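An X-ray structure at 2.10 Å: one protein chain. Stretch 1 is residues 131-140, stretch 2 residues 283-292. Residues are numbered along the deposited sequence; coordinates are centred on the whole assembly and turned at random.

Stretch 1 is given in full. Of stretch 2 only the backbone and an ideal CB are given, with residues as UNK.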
# COMPACT_ATOMS: atom_id res chain seq x y z
N ALA A 131 -1.88 0.11 2.36
CA ALA A 131 -3.14 -0.34 2.95
C ALA A 131 -4.09 -0.93 1.92
O ALA A 131 -4.69 -1.97 2.14
CB ALA A 131 -3.82 0.83 3.68
N SER A 132 -4.23 -0.27 0.78
CA SER A 132 -5.14 -0.76 -0.24
C SER A 132 -4.55 -1.95 -0.99
O SER A 132 -5.27 -2.89 -1.33
CB SER A 132 -5.47 0.36 -1.24
OG SER A 132 -4.31 0.74 -1.95
N THR A 133 -3.25 -1.94 -1.23
CA THR A 133 -2.64 -3.04 -1.96
C THR A 133 -2.59 -4.32 -1.13
O THR A 133 -2.82 -5.41 -1.65
CB THR A 133 -1.25 -2.62 -2.50
OG1 THR A 133 -1.42 -1.48 -3.36
CG2 THR A 133 -0.61 -3.75 -3.31
N VAL A 134 -2.30 -4.21 0.17
CA VAL A 134 -2.31 -5.40 1.02
C VAL A 134 -3.78 -5.86 1.11
O VAL A 134 -4.07 -7.05 1.10
CB VAL A 134 -1.78 -5.09 2.44
CG1 VAL A 134 -2.00 -6.30 3.34
CG2 VAL A 134 -0.29 -4.75 2.37
N GLY A 135 -4.70 -4.90 1.19
CA GLY A 135 -6.12 -5.23 1.26
C GLY A 135 -6.60 -5.91 -0.02
O GLY A 135 -7.44 -6.81 0.02
N TRP A 136 -6.06 -5.44 -1.14
CA TRP A 136 -6.31 -5.91 -2.51
C TRP A 136 -5.90 -7.39 -2.55
O TRP A 136 -6.66 -8.25 -2.99
CB TRP A 136 -5.47 -4.97 -3.41
CG TRP A 136 -5.02 -5.19 -4.88
CD1 TRP A 136 -3.93 -4.57 -5.45
CD2 TRP A 136 -5.67 -5.89 -5.96
NE1 TRP A 136 -3.85 -4.83 -6.79
CE2 TRP A 136 -4.89 -5.64 -7.13
CE3 TRP A 136 -6.79 -6.70 -6.06
CZ2 TRP A 136 -5.23 -6.16 -8.38
CZ3 TRP A 136 -7.12 -7.22 -7.30
CH2 TRP A 136 -6.33 -6.95 -8.44
N GLY A 137 -4.71 -7.69 -2.04
CA GLY A 137 -4.24 -9.07 -2.02
C GLY A 137 -5.06 -9.98 -1.11
O GLY A 137 -5.35 -11.12 -1.46
N TYR A 138 -5.42 -9.47 0.07
CA TYR A 138 -6.21 -10.24 1.03
C TYR A 138 -7.59 -10.52 0.43
O TYR A 138 -8.14 -11.60 0.58
CB TYR A 138 -6.34 -9.46 2.35
CG TYR A 138 -7.01 -10.23 3.47
CD1 TYR A 138 -6.54 -11.48 3.87
CD2 TYR A 138 -8.12 -9.70 4.12
CE1 TYR A 138 -7.16 -12.19 4.90
CE2 TYR A 138 -8.75 -10.41 5.15
CZ TYR A 138 -8.27 -11.65 5.53
OH TYR A 138 -8.92 -12.38 6.50
N TYR A 139 -8.15 -9.53 -0.27
CA TYR A 139 -9.45 -9.69 -0.90
C TYR A 139 -9.41 -10.78 -1.98
O TYR A 139 -10.32 -11.61 -2.06
CB TYR A 139 -9.90 -8.36 -1.52
CG TYR A 139 -11.10 -8.47 -2.44
CD1 TYR A 139 -12.38 -8.71 -1.95
CD2 TYR A 139 -10.94 -8.33 -3.82
CE1 TYR A 139 -13.49 -8.82 -2.82
CE2 TYR A 139 -12.03 -8.44 -4.69
CZ TYR A 139 -13.30 -8.68 -4.19
OH TYR A 139 -14.35 -8.80 -5.08
N GLU A 140 -8.36 -10.77 -2.80
CA GLU A 140 -8.22 -11.74 -3.88
C GLU A 140 -7.89 -13.15 -3.41
O GLU A 140 -8.48 -14.12 -3.88
CB GLU A 140 -7.12 -11.32 -4.86
CG GLU A 140 -7.37 -10.03 -5.61
CD GLU A 140 -8.34 -10.19 -6.77
OE1 GLU A 140 -8.84 -11.31 -7.01
OE2 GLU A 140 -8.59 -9.19 -7.46
N UNK A 283 -9.89 6.93 -9.90
CA UNK A 283 -10.53 5.81 -10.59
C UNK A 283 -10.44 4.51 -9.78
O UNK A 283 -11.38 3.71 -9.77
CB UNK A 283 -9.89 5.61 -11.97
N UNK A 284 -9.32 4.33 -9.09
CA UNK A 284 -9.06 3.17 -8.23
C UNK A 284 -10.13 3.14 -7.11
O UNK A 284 -10.75 2.11 -6.87
CB UNK A 284 -7.65 3.23 -7.64
N UNK A 285 -10.34 4.28 -6.46
CA UNK A 285 -11.35 4.38 -5.40
C UNK A 285 -12.75 4.16 -5.98
O UNK A 285 -13.56 3.42 -5.42
CB UNK A 285 -11.27 5.74 -4.71
N UNK A 286 -13.03 4.80 -7.11
CA UNK A 286 -14.33 4.68 -7.77
C UNK A 286 -14.65 3.24 -8.12
O UNK A 286 -15.77 2.77 -7.89
CB UNK A 286 -14.37 5.54 -9.04
N UNK A 287 -13.67 2.53 -8.68
CA UNK A 287 -13.88 1.13 -9.06
C UNK A 287 -14.21 0.29 -7.83
O UNK A 287 -15.12 -0.53 -7.87
CB UNK A 287 -12.64 0.57 -9.77
N UNK A 288 -13.45 0.48 -6.76
CA UNK A 288 -13.69 -0.28 -5.53
C UNK A 288 -15.04 0.07 -4.91
O UNK A 288 -15.71 -0.79 -4.34
CB UNK A 288 -12.57 -0.02 -4.52
N UNK A 289 -15.42 1.34 -5.00
CA UNK A 289 -16.70 1.76 -4.45
C UNK A 289 -17.86 1.18 -5.25
O UNK A 289 -18.93 0.92 -4.69
CB UNK A 289 -16.79 3.29 -4.42
N UNK A 290 -17.67 0.96 -6.55
CA UNK A 290 -18.75 0.37 -7.34
C UNK A 290 -18.86 -1.09 -6.92
O UNK A 290 -19.96 -1.62 -6.77
CB UNK A 290 -18.50 0.50 -8.84
N UNK A 291 -17.70 -1.72 -6.73
CA UNK A 291 -17.65 -3.12 -6.32
C UNK A 291 -18.37 -3.28 -4.98
O UNK A 291 -19.09 -4.26 -4.76
CB UNK A 291 -16.20 -3.61 -6.22
N UNK A 292 -18.20 -2.30 -4.10
CA UNK A 292 -18.81 -2.33 -2.78
C UNK A 292 -20.29 -1.97 -2.73
O UNK A 292 -21.04 -2.51 -1.92
CB UNK A 292 -18.04 -1.38 -1.86

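Two helices run side by side here, their N-to-C directions 36° apart and their axes 13.0 Å apart at the closest approach. That is wide for a helix pair, and no ideal CB of stretch 2 has an atom of stretch 1 within 5.5 Å. Any contact must therefore be made by long side chains bridging the gap. All ten positions have helical backbone angles, so proline and glycine are poor expectations, but the backbone excludes little else.

Position 283 points its CB out of reach of stretch 1, which places no demand on it. It is Cys-283, in rotamer m, and it makes no contact with stretch 1.

Position 284 is different. Its CA-to-CB bond points toward stretch 1, where the hydroxyl of Ser-132 and one face of the Trp-136 ring lie ahead. Only a very long or large side chain would span the gap, and a large aromatic group with a polar atom could serve both features. The residue is Trp-284, with chi1 in t. The edge of its six-membered ring is directed at the face of the Trp-136 five-membered ring, with centroids 5.2 Å apart and planes at 76°; CH2 of Trp-284 lies 3.7 Å from CD1 of Trp-136. This arrangement brings the slightly positive hydrogens of a ring edge to the electron-rich face of the other ring. The indole nitrogen points to the polar end of the contact: water 1 accepts a hydrogen bond from NE1 of Trp-284 at 3.0 Å and is also hydrogen-bonded to OG of Ser-132 at 2.8 Å, linking the two side chains.

Positions 285, 286 and 287 are all out of reach, and stretch 1 does not choose among side chains there. Each is alanine, a small residue that favours helix: Ala-285, Ala-286 and Ala-287.

At position 288 the CB points sideways, yet Trp-136 and Tyr-139 offer a broad aromatic surface across the gap. A small residue would leave it untouched by this position; a large aromatic one could turn toward it and span the distance. Trp-288, with chi1 at -81° (m), brings its ring end back to stretch 1. CH2 of Trp-288 lies 3.6 Å from CD2 of Tyr-139, in an offset edge-to-face pair with planes at 77°, and CZ2 of Trp-288 is 4.0 Å from CE3 of Trp-136. One indole thus touches residues a helical turn apart.

Positions 289 and 290 lie out of reach again. They hold Leu-289 and Tyr-290, the latter's hydroxyl hydrogen-bonded elsewhere in the structure.

Position 291 points toward stretch 1, where the outer end of the Tyr-139 ring is the nearby target. A medium or long apolar side chain, such as leucine or methionine, would suit it. Leu-291, in rotamer t,p, extends CD2 to 3.9 Å from OH of Tyr-139 and 4.3 Å from its CZ, a modest apolar contact.

Position 292, out of reach, is Ala-292.

Stretch 2 283-292: CWAAAWLYLA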
# COMPACT_ATOMS: atom_id res chain seq x y z
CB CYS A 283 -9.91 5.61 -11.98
SG CYS A 283 -10.33 6.95 -13.12
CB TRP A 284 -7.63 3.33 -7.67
CG TRP A 284 -7.15 2.42 -6.55
CD1 TRP A 284 -6.68 2.83 -5.34
CD2 TRP A 284 -6.88 1.01 -6.62
NE1 TRP A 284 -6.12 1.79 -4.66
CE2 TRP A 284 -6.22 0.65 -5.42
CE3 TRP A 284 -7.10 0.02 -7.58
CZ2 TRP A 284 -5.79 -0.65 -5.14
CZ3 TRP A 284 -6.68 -1.29 -7.31
CH2 TRP A 284 -6.02 -1.61 -6.10
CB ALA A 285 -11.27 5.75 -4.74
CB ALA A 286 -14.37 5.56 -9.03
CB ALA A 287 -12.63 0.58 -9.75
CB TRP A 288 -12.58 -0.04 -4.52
CG TRP A 288 -11.36 -0.86 -4.78
CD1 TRP A 288 -10.18 -0.43 -5.33
CD2 TRP A 288 -11.20 -2.26 -4.53
NE1 TRP A 288 -9.30 -1.48 -5.43
CE2 TRP A 288 -9.89 -2.61 -4.95
CE3 TRP A 288 -12.03 -3.25 -3.98
CZ2 TRP A 288 -9.40 -3.92 -4.84
CZ3 TRP A 288 -11.54 -4.55 -3.87
CH2 TRP A 288 -10.23 -4.87 -4.30
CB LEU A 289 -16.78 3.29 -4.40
CG LEU A 289 -16.05 3.88 -3.19
CD1 LEU A 289 -15.83 5.36 -3.38
CD2 LEU A 289 -16.85 3.61 -1.92
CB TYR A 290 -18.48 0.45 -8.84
CG TYR A 290 -19.59 -0.20 -9.65
CD1 TYR A 290 -20.79 0.47 -9.90
CD2 TYR A 290 -19.47 -1.52 -10.11
CE1 TYR A 290 -21.85 -0.15 -10.58
CE2 TYR A 290 -20.51 -2.14 -10.79
CZ TYR A 290 -21.70 -1.46 -11.02
OH TYR A 290 -22.71 -2.09 -11.70
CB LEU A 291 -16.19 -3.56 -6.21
CG LEU A 291 -15.81 -5.03 -6.42
CD1 LEU A 291 -16.43 -5.56 -7.71
CD2 LEU A 291 -14.28 -5.15 -6.49
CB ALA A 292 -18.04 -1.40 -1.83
O HOH W 1 -4.81 3.40 -2.44
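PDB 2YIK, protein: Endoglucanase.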